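Local coordinates for protein endo-1,3-beta-glucanase (Streptomyces sioyaensis, PDB 3DGT) that probably hydrolyses internal 1,3-beta-glucosidic linkages of glucan chains as the family 16 glycoside hydrolase catalytic domain of a longer, secreted enzyme, at residues N148-T158 and G176-Q187; S200-F208 and T217-W228. One frame throughout, in Å; residues are numbered along the deposited sequence.

Contact 1: N148-T158 and G176-Q187; sequences NVQGLNKTWAT and GNSTACPNTTCQ. Unlike the reference sequence in segment 176-187: Ser178 (reference Leu), Gln187 (reference His).
Asn153 reaches into the loop 181-186, which the Cys181-Cys186 disulfide ties into a small ring. With CG anti to the backbone N (chi1 180°), its amide lies against CA and CB of Thr185, and OD1 takes the backbone N-H of Cys186 at 3.0 Å, the donor standing 39° out of the carbonyl plane. SG of Cys186 also comes within 3.5 Å of that oxygen, so this end is closely packed. Cutting this side chain back to an alanine is likely to leave the Cys186 N-H without its acceptor and open a gap beside Thr185. Gln187, bent at chi2 (70°), brings NE2 to Leu152 O at 3.0 Å, again from above the carbonyl plane; Asn148 ND2 gives that oxygen a second, weak bond and Lys154 O a stronger one, tying the type I' turn 149-152 to the strand start. In this packed end a bridging water donates to both Gly151 O and Gln187 OE1, satisfying polar atoms of two buried residues.

Further along, strands 155-158 and 176-179 run antiparallel in the beta-sandwich (jelly-roll) fold of family 16, with Thr155-Thr179 and Ala157-Asn177 as hydrogen-bonded pairs. On the face carrying Trp156, Ser178 CB sits 3.6 Å from the centroid of the five-membered ring, a CH-pi contact almost on the ring normal, while Phe248 and Phe252 meet the indole edge-to-face.

Water takes over on the looser, solvent side. One molecule links Lys154 NZ with Ser178 OG, both 2.9 Å from it, and another accepts from Asn153 ND2 while donating to Cys181 O.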
loop_
_atom_site.group_PDB
_atom_site.type_symbol
_atom_site.label_atom_id
_atom_site.label_comp_id
_atom_site.label_asym_id
_atom_site.label_seq_id
_atom_site.Cartn_x
_atom_site.Cartn_y
_atom_site.Cartn_z
ATOM N N ASN A 148 3.898 0.111 7.369
ATOM C CA ASN A 148 4.178 0.249 8.785
ATOM C C ASN A 148 4.316 -1.131 9.397
ATOM O O ASN A 148 3.743 -2.104 8.897
ATOM C CB ASN A 148 3.057 1.025 9.474
ATOM C CG ASN A 148 3.157 0.974 10.988
ATOM O OD1 ASN A 148 2.466 0.184 11.634
ATOM N ND2 ASN A 148 4.029 1.812 11.566
ATOM N N VAL A 149 5.066 -1.210 10.489
ATOM C CA VAL A 149 5.126 -2.441 11.271
ATOM C C VAL A 149 5.073 -2.136 12.756
ATOM O O VAL A 149 5.438 -1.038 13.193
ATOM C CB VAL A 149 6.387 -3.313 10.954
ATOM C CG1 VAL A 149 6.348 -3.843 9.529
ATOM C CG2 VAL A 149 7.691 -2.527 11.215
ATOM N N GLN A 150 4.584 -3.117 13.518
ATOM C CA GLN A 150 4.744 -3.146 14.978
ATOM C C GLN A 150 3.974 -2.064 15.733
ATOM O O GLN A 150 4.268 -1.798 16.901
ATOM C CB GLN A 150 6.239 -3.098 15.380
ATOM C CG GLN A 150 7.192 -4.056 14.634
ATOM C CD GLN A 150 6.768 -5.507 14.701
ATOM O OE1 GLN A 150 5.737 -5.897 14.148
ATOM N NE2 GLN A 150 7.574 -6.326 15.374
ATOM N N GLY A 151 2.980 -1.460 15.083
ATOM C CA GLY A 151 2.230 -0.347 15.670
ATOM C C GLY A 151 3.074 0.862 16.019
ATOM O O GLY A 151 2.683 1.680 16.868
ATOM N N LEU A 152 4.219 1.000 15.353
ATOM C CA LEU A 152 5.104 2.139 15.594
ATOM C C LEU A 152 4.555 3.404 14.943
ATOM O O LEU A 152 3.954 3.351 13.863
ATOM C CB LEU A 152 6.503 1.846 15.050
ATOM C CG LEU A 152 7.322 0.783 15.788
ATOM C CD1 LEU A 152 8.507 0.317 14.959
ATOM C CD2 LEU A 152 7.811 1.315 17.134
ATOM N N ASN A 153 4.779 4.548 15.595
ATOM C CA ASN A 153 4.353 5.837 15.040
ATOM C C ASN A 153 5.276 6.319 13.930
ATOM O O ASN A 153 6.024 7.296 14.090
ATOM C CB ASN A 153 4.247 6.902 16.133
ATOM C CG ASN A 153 3.809 8.250 15.591
ATOM O OD1 ASN A 153 3.084 8.332 14.592
ATOM N ND2 ASN A 153 4.221 9.319 16.257
ATOM N N LYS A 154 5.224 5.619 12.802
ATOM C CA LYS A 154 5.901 6.082 11.598
ATOM C C LYS A 154 5.383 5.395 10.364
ATOM O O LYS A 154 4.828 4.282 10.431
ATOM C CB LYS A 154 7.429 5.972 11.698
ATOM C CG LYS A 154 7.977 4.733 12.415
ATOM C CD LYS A 154 9.508 4.764 12.382
ATOM C CE LYS A 154 10.135 3.683 13.240
ATOM N NZ LYS A 154 11.628 3.879 13.317
ATOM N N THR A 155 5.517 6.106 9.251
ATOM C CA THR A 155 5.177 5.586 7.944
ATOM C C THR A 155 6.445 5.460 7.110
ATOM O O THR A 155 7.345 6.309 7.186
ATOM C CB THR A 155 4.120 6.464 7.235
ATOM O OG1 THR A 155 3.939 5.975 5.903
ATOM C CG2 THR A 155 4.527 7.941 7.211
ATOM N N TRP A 156 6.532 4.369 6.360
ATOM C CA TRP A 156 7.595 4.153 5.384
ATOM C C TRP A 156 7.030 4.301 3.977
ATOM O O TRP A 156 5.945 3.786 3.680
ATOM C CB TRP A 156 8.161 2.734 5.516
ATOM C CG TRP A 156 9.096 2.435 6.675
ATOM C CD1 TRP A 156 10.450 2.327 6.615
ATOM C CD2 TRP A 156 8.730 2.132 8.038
ATOM N NE1 TRP A 156 10.963 1.988 7.853
ATOM C CE2 TRP A 156 9.927 1.866 8.743
ATOM C CE3 TRP A 156 7.507 2.056 8.727
ATOM C CZ2 TRP A 156 9.942 1.532 10.100
ATOM C CZ3 TRP A 156 7.522 1.712 10.090
ATOM C CH2 TRP A 156 8.733 1.466 10.757
ATOM N N ALA A 157 7.773 4.991 3.114
ATOM C CA ALA A 157 7.428 5.103 1.692
ATOM C C ALA A 157 8.660 4.752 0.886
ATOM O O ALA A 157 9.762 5.184 1.217
ATOM C CB ALA A 157 6.969 6.497 1.350
ATOM N N THR A 158 8.469 3.968 -0.167
ATOM C CA THR A 158 9.588 3.332 -0.856
ATOM C C THR A 158 9.285 3.087 -2.328
ATOM O O THR A 158 8.167 2.695 -2.679
ATOM C CB THR A 158 9.901 1.954 -0.218
ATOM O OG1 THR A 158 9.968 2.075 1.211
ATOM C CG2 THR A 158 11.218 1.419 -0.727
ATOM N N GLY A 176 13.832 4.467 -0.145
ATOM C CA GLY A 176 12.770 4.800 0.796
ATOM C C GLY A 176 13.190 5.523 2.055
ATOM O O GLY A 176 14.380 5.722 2.328
ATOM N N ASN A 177 12.183 5.920 2.824
ATOM C CA ASN A 177 12.387 6.692 4.040
ATOM C C ASN A 177 11.231 6.411 4.986
ATOM O O ASN A 177 10.203 5.874 4.575
ATOM C CB ASN A 177 12.427 8.184 3.686
ATOM C CG ASN A 177 12.977 9.071 4.802
ATOM O OD1 ASN A 177 12.752 10.289 4.786
ATOM N ND2 ASN A 177 13.693 8.493 5.750
ATOM N N SER A 178 11.397 6.770 6.250
ATOM C CA SER A 178 10.318 6.714 7.216
ATOM C C SER A 178 10.258 8.051 7.938
ATOM O O SER A 178 11.254 8.781 8.008
ATOM C CB SER A 178 10.541 5.579 8.214
ATOM O OG SER A 178 11.798 5.732 8.860
ATOM N N THR A 179 9.078 8.374 8.458
ATOM C CA THR A 179 8.896 9.569 9.278
ATOM C C THR A 179 7.675 9.384 10.169
ATOM O O THR A 179 6.763 8.625 9.825
ATOM C CB THR A 179 8.757 10.829 8.377
ATOM O OG1 THR A 179 8.997 12.014 9.151
ATOM C CG2 THR A 179 7.386 10.909 7.728
ATOM N N ALA A 180 7.655 10.066 11.310
ATOM C CA ALA A 180 6.497 10.043 12.197
ATOM C C ALA A 180 5.303 10.724 11.530
ATOM O O ALA A 180 5.471 11.647 10.723
ATOM C CB ALA A 180 6.831 10.737 13.513
ATOM N N CYS A 181 4.090 10.285 11.857
ATOM C CA CYS A 181 2.930 11.014 11.361
ATOM C C CYS A 181 2.892 12.389 12.016
ATOM O O CYS A 181 3.123 12.514 13.220
ATOM C CB CYS A 181 1.641 10.257 11.630
ATOM S SG CYS A 181 1.368 8.905 10.475
ATOM N N PRO A 182 2.653 13.432 11.214
ATOM C CA PRO A 182 2.465 14.757 11.796
ATOM C C PRO A 182 1.284 14.845 12.768
ATOM O O PRO A 182 0.236 14.220 12.549
ATOM C CB PRO A 182 2.213 15.641 10.569
ATOM C CG PRO A 182 2.857 14.914 9.439
ATOM C CD PRO A 182 2.609 13.471 9.741
ATOM N N ASN A 183 1.505 15.605 13.844
ATOM C CA ASN A 183 0.481 16.021 14.823
ATOM C C ASN A 183 0.004 14.958 15.789
ATOM O O ASN A 183 -0.013 15.173 17.007
ATOM C CB ASN A 183 -0.738 16.643 14.144
ATOM C CG ASN A 183 -0.391 17.852 13.330
ATOM O OD1 ASN A 183 0.152 18.831 13.852
ATOM N ND2 ASN A 183 -0.715 17.808 12.042
ATOM N N THR A 184 -0.438 13.834 15.235
ATOM C CA THR A 184 -0.975 12.729 16.024
ATOM C C THR A 184 -0.319 11.456 15.504
ATOM O O THR A 184 0.209 11.437 14.384
ATOM C CB THR A 184 -2.508 12.607 15.874
ATOM O OG1 THR A 184 -2.847 12.400 14.494
ATOM C CG2 THR A 184 -3.218 13.863 16.374
ATOM N N THR A 185 -0.340 10.392 16.297
ATOM C CA THR A 185 0.274 9.140 15.842
ATOM C C THR A 185 -0.487 8.548 14.670
ATOM O O THR A 185 -1.687 8.765 14.525
ATOM C CB THR A 185 0.354 8.054 16.934
ATOM O OG1 THR A 185 -0.959 7.543 17.209
ATOM C CG2 THR A 185 1.025 8.595 18.194
ATOM N N CYS A 186 0.214 7.770 13.852
ATOM C CA CYS A 186 -0.405 7.086 12.728
ATOM C C CYS A 186 -1.521 6.141 13.165
ATOM O O CYS A 186 -2.471 5.904 12.410
ATOM C CB CYS A 186 0.648 6.308 11.930
ATOM S SG CYS A 186 2.113 7.257 11.432
ATOM N N GLN A 187 -1.403 5.609 14.380
ATOM C CA GLN A 187 -2.352 4.637 14.932
ATOM C C GLN A 187 -3.606 5.282 15.513
ATOM O O GLN A 187 -4.662 4.637 15.616
ATOM C CB GLN A 187 -1.667 3.826 16.032
ATOM C CG GLN A 187 -0.725 2.745 15.525
ATOM C CD GLN A 187 0.532 3.313 14.886
ATOM O OE1 GLN A 187 1.014 4.388 15.265
ATOM N NE2 GLN A 187 1.069 2.594 13.909
HETATM O O HOH W 1 -0.401 -0.013 13.277
HETATM O O HOH W 2 1.983 4.354 17.846
HETATM O O HOH W 3 3.144 12.021 15.878
HETATM O O HOH W 4 12.619 3.550 10.656
#

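Contact 2: S200-F208 and T217-W228; sequences SVSPEAIRF and TVTANQMDAATW. Unlike the reference sequence in segment 217-228: Gln222 (reference His), Ala226 (reference Val).
The indole of Trp228 carries Ala220 CB over the centre of one face, 3.5 Å above the plane, while Glu204 OE1 and Met223 SD lie at its edge. NE1 donates to Glu204 OE1 at 2.8 Å in a nearly straight bond (167°) that stays in the ring plane and meets the carboxylate on its anti side; the two planes are 65° apart. With CG beside its backbone N (chi1 -71°) and the chain extended beyond it, Glu204 carries OE1 out to NE1. Glu204 CB itself lies 3.8 Å from Trp228 CZ2. Ile206 CD1 reaches CH2 of the same indole obliquely, at 3.8 Å. Val218 CG2 approaches the Phe208 ring at its edge.

Behind these groups the hairpin strands 205-210 and 213-219 pair antiparallel through Ile206 N to Val218 O and Val218 N to Ile206 O, both 2.8 Å, and Ala220 N continues the pairing to Glu204 O as the chain turns into a 3-10 segment. Pro203, after a cis peptide, packs CG on Asn221 OD1, which accepts from Thr219 OG1. Asp224 N-caps the helix bearing Trp228.

Glu204 OE2 forms a salt bridge with Arg199, so the carboxylate is shared between a cation and an indole N-H; this would probably stabilise its negative charge and fix the rotation of the tryptophan.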
loop_
_atom_site.group_PDB
_atom_site.type_symbol
_atom_site.label_atom_id
_atom_site.label_comp_id
_atom_site.label_asym_id
_atom_site.label_seq_id
_atom_site.Cartn_x
_atom_site.Cartn_y
_atom_site.Cartn_z
ATOM N N SER A 200 6.356 16.082 -15.463
ATOM C CA SER A 200 6.397 17.436 -16.033
ATOM C C SER A 200 7.796 18.041 -16.062
ATOM O O SER A 200 7.973 19.133 -16.602
ATOM C CB SER A 200 5.446 18.372 -15.282
ATOM O OG SER A 200 5.990 18.782 -14.044
ATOM N N VAL A 201 8.766 17.341 -15.473
ATOM C CA VAL A 201 10.137 17.830 -15.328
ATOM C C VAL A 201 11.125 16.747 -15.725
ATOM O O VAL A 201 10.798 15.558 -15.694
ATOM C CB VAL A 201 10.452 18.258 -13.852
ATOM C CG1 VAL A 201 9.740 19.555 -13.497
ATOM C CG2 VAL A 201 10.120 17.150 -12.853
ATOM N N SER A 202 12.329 17.164 -16.108
ATOM C CA SER A 202 13.441 16.245 -16.294
ATOM C C SER A 202 14.520 16.582 -15.267
ATOM O O SER A 202 14.989 17.721 -15.221
ATOM C CB SER A 202 14.008 16.349 -17.712
ATOM O OG SER A 202 15.134 15.495 -17.858
ATOM N N PRO A 203 14.920 15.607 -14.429
ATOM C CA PRO A 203 14.459 14.216 -14.428
ATOM C C PRO A 203 13.064 14.064 -13.825
ATOM O O PRO A 203 12.668 14.837 -12.942
ATOM C CB PRO A 203 15.501 13.509 -13.556
ATOM C CG PRO A 203 15.933 14.557 -12.577
ATOM C CD PRO A 203 15.911 15.859 -13.362
ATOM N N GLU A 204 12.338 13.059 -14.304
ATOM C CA GLU A 204 11.031 12.722 -13.747
ATOM C C GLU A 204 11.193 12.382 -12.275
ATOM O O GLU A 204 12.251 11.912 -11.854
ATOM C CB GLU A 204 10.403 11.555 -14.512
ATOM C CG GLU A 204 9.946 11.927 -15.917
ATOM C CD GLU A 204 9.168 10.813 -16.603
ATOM O OE1 GLU A 204 9.315 9.641 -16.204
ATOM O OE2 GLU A 204 8.420 11.104 -17.561
ATOM N N ALA A 205 10.152 12.644 -11.495
ATOM C CA ALA A 205 10.234 12.438 -10.052
ATOM C C ALA A 205 8.978 11.813 -9.494
ATOM O O ALA A 205 7.880 12.003 -10.018
ATOM C CB ALA A 205 10.513 13.755 -9.342
ATOM N N ILE A 206 9.170 11.065 -8.420
ATOM C CA ILE A 206 8.071 10.525 -7.631
ATOM C C ILE A 206 8.260 11.035 -6.197
ATOM O O ILE A 206 9.353 10.919 -5.627
ATOM C CB ILE A 206 8.012 8.984 -7.743
ATOM C CG1 ILE A 206 7.556 8.618 -9.169
ATOM C CG2 ILE A 206 7.095 8.377 -6.656
ATOM C CD1 ILE A 206 7.698 7.143 -9.542
ATOM N N ARG A 207 7.222 11.656 -5.634
ATOM C CA ARG A 207 7.313 12.203 -4.279
ATOM C C ARG A 207 6.275 11.578 -3.377
ATOM O O ARG A 207 5.094 11.531 -3.724
ATOM C CB ARG A 207 7.193 13.738 -4.240
ATOM C CG ARG A 207 6.024 14.356 -4.983
ATOM C CD ARG A 207 6.226 15.859 -5.207
ATOM N NE ARG A 207 7.495 16.127 -5.872
ATOM C CZ ARG A 207 7.641 16.487 -7.148
ATOM N NH1 ARG A 207 6.592 16.679 -7.935
ATOM N NH2 ARG A 207 8.856 16.666 -7.630
ATOM N N PHE A 208 6.731 11.084 -2.229
ATOM C CA PHE A 208 5.844 10.504 -1.226
ATOM C C PHE A 208 5.660 11.463 -0.069
ATOM O O PHE A 208 6.642 12.038 0.436
ATOM C CB PHE A 208 6.422 9.205 -0.678
ATOM C CG PHE A 208 6.616 8.127 -1.713
ATOM C CD1 PHE A 208 5.566 7.276 -2.059
ATOM C CD2 PHE A 208 7.855 7.935 -2.313
ATOM C CE1 PHE A 208 5.765 6.264 -2.995
ATOM C CE2 PHE A 208 8.055 6.917 -3.247
ATOM C CZ PHE A 208 7.009 6.087 -3.589
ATOM N N THR A 217 11.660 11.511 -1.954
ATOM C CA THR A 217 11.597 11.787 -3.381
ATOM C C THR A 217 12.542 10.834 -4.102
ATOM O O THR A 217 13.647 10.540 -3.623
ATOM C CB THR A 217 11.966 13.246 -3.709
ATOM O OG1 THR A 217 11.254 14.139 -2.842
ATOM C CG2 THR A 217 11.603 13.590 -5.158
ATOM N N VAL A 218 12.084 10.347 -5.247
ATOM C CA VAL A 218 12.881 9.482 -6.110
ATOM C C VAL A 218 12.915 10.167 -7.468
ATOM O O VAL A 218 11.893 10.642 -7.948
ATOM C CB VAL A 218 12.259 8.061 -6.226
ATOM C CG1 VAL A 218 13.153 7.131 -7.047
ATOM C CG2 VAL A 218 12.012 7.462 -4.836
ATOM N N THR A 219 14.092 10.251 -8.082
ATOM C CA THR A 219 14.192 10.833 -9.424
ATOM C C THR A 219 14.744 9.825 -10.414
ATOM O O THR A 219 15.488 8.916 -10.046
ATOM C CB THR A 219 15.047 12.112 -9.454
ATOM O OG1 THR A 219 16.376 11.804 -9.026
ATOM C CG2 THR A 219 14.470 13.189 -8.546
ATOM N N ALA A 220 14.381 10.011 -11.683
ATOM C CA ALA A 220 14.718 9.062 -12.743
ATOM C C ALA A 220 16.210 8.857 -12.900
ATOM O O ALA A 220 16.641 7.772 -13.292
ATOM C CB ALA A 220 14.118 9.508 -14.057
ATOM N N ASN A 221 17.000 9.884 -12.599
ATOM C CA ASN A 221 18.436 9.807 -12.811
ATOM C C ASN A 221 19.152 8.985 -11.735
ATOM O O ASN A 221 20.383 8.822 -11.795
ATOM C CB ASN A 221 19.036 11.209 -12.932
ATOM C CG ASN A 221 18.801 12.046 -11.702
ATOM O OD1 ASN A 221 17.672 12.168 -11.221
ATOM N ND2 ASN A 221 19.864 12.631 -11.181
ATOM N N GLN A 222 18.394 8.453 -10.767
ATOM C CA GLN A 222 18.955 7.547 -9.753
ATOM C C GLN A 222 19.210 6.154 -10.307
ATOM O O GLN A 222 19.777 5.304 -9.625
ATOM C CB GLN A 222 18.059 7.448 -8.514
ATOM C CG GLN A 222 18.059 8.701 -7.665
ATOM C CD GLN A 222 17.286 8.520 -6.377
ATOM O OE1 GLN A 222 17.775 7.947 -5.407
ATOM N NE2 GLN A 222 16.075 9.017 -6.362
ATOM N N MET A 223 18.772 5.910 -11.538
ATOM C CA MET A 223 18.967 4.611 -12.183
ATOM C C MET A 223 19.121 4.842 -13.684
ATOM O O MET A 223 18.901 5.959 -14.160
ATOM C CB MET A 223 17.782 3.679 -11.869
ATOM C CG MET A 223 16.428 4.221 -12.321
ATOM S SD MET A 223 15.019 3.551 -11.415
ATOM C CE MET A 223 15.060 4.572 -9.949
ATOM N N ASP A 224 19.506 3.810 -14.434
ATOM C CA ASP A 224 19.616 3.977 -15.881
ATOM C C ASP A 224 18.240 4.056 -16.557
ATOM O O ASP A 224 17.215 3.744 -15.932
ATOM C CB ASP A 224 20.578 2.954 -16.530
ATOM C CG ASP A 224 20.087 1.515 -16.468
ATOM O OD1 ASP A 224 18.875 1.268 -16.336
ATOM O OD2 ASP A 224 20.948 0.611 -16.605
ATOM N N ALA A 225 18.221 4.494 -17.816
ATOM C CA ALA A 225 16.981 4.682 -18.562
ATOM C C ALA A 225 16.132 3.417 -18.627
ATOM O O ALA A 225 14.928 3.474 -18.396
ATOM C CB ALA A 225 17.273 5.211 -19.976
ATOM N N ALA A 226 16.758 2.281 -18.928
ATOM C CA ALA A 226 16.028 1.011 -19.009
ATOM C C ALA A 226 15.347 0.650 -17.687
ATOM O O ALA A 226 14.189 0.221 -17.682
ATOM C CB ALA A 226 16.946 -0.120 -19.477
ATOM N N THR A 227 16.059 0.820 -16.576
ATOM C CA THR A 227 15.514 0.510 -15.250
ATOM C C THR A 227 14.286 1.384 -14.942
ATOM O O THR A 227 13.258 0.888 -14.457
ATOM C CB THR A 227 16.600 0.645 -14.163
ATOM O OG1 THR A 227 17.647 -0.298 -14.433
ATOM C CG2 THR A 227 16.046 0.350 -12.777
ATOM N N TRP A 228 14.377 2.674 -15.258
ATOM C CA TRP A 228 13.264 3.600 -15.020
ATOM C C TRP A 228 12.073 3.265 -15.906
ATOM O O TRP A 228 10.934 3.262 -15.442
ATOM C CB TRP A 228 13.719 5.052 -15.211
ATOM C CG TRP A 228 12.648 6.093 -14.934
ATOM C CD1 TRP A 228 11.951 6.814 -15.862
ATOM C CD2 TRP A 228 12.159 6.518 -13.649
ATOM N NE1 TRP A 228 11.065 7.664 -15.241
ATOM C CE2 TRP A 228 11.173 7.504 -13.882
ATOM C CE3 TRP A 228 12.468 6.170 -12.326
ATOM C CZ2 TRP A 228 10.484 8.140 -12.835
ATOM C CZ3 TRP A 228 11.787 6.810 -11.284
ATOM C CH2 TRP A 228 10.810 7.782 -11.550
#

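How the contacts relate
Contact 1 closes before contact 2 opens, and their centres lie about 24 Å apart within the same family 16 domain. They nevertheless touch: Ala157 CB of contact 1 is 3.4 Å from Phe208 CB of contact 2, and Thr158 O also approaches that phenyl ring. Within the beta-sandwich the side chains of Thr155, Ala157 and Thr179 thus pack on the hairpin 205-219, with Thr155 OG1 hydrogen-bonded to Tyr215 in the hairpin's second strand. Strand 191-198 comes between the two contacts in sequence and pairs with strand 205-210. Helix 225-232 follows the hairpin in the chain, and both contacts lie away from the magnesium site.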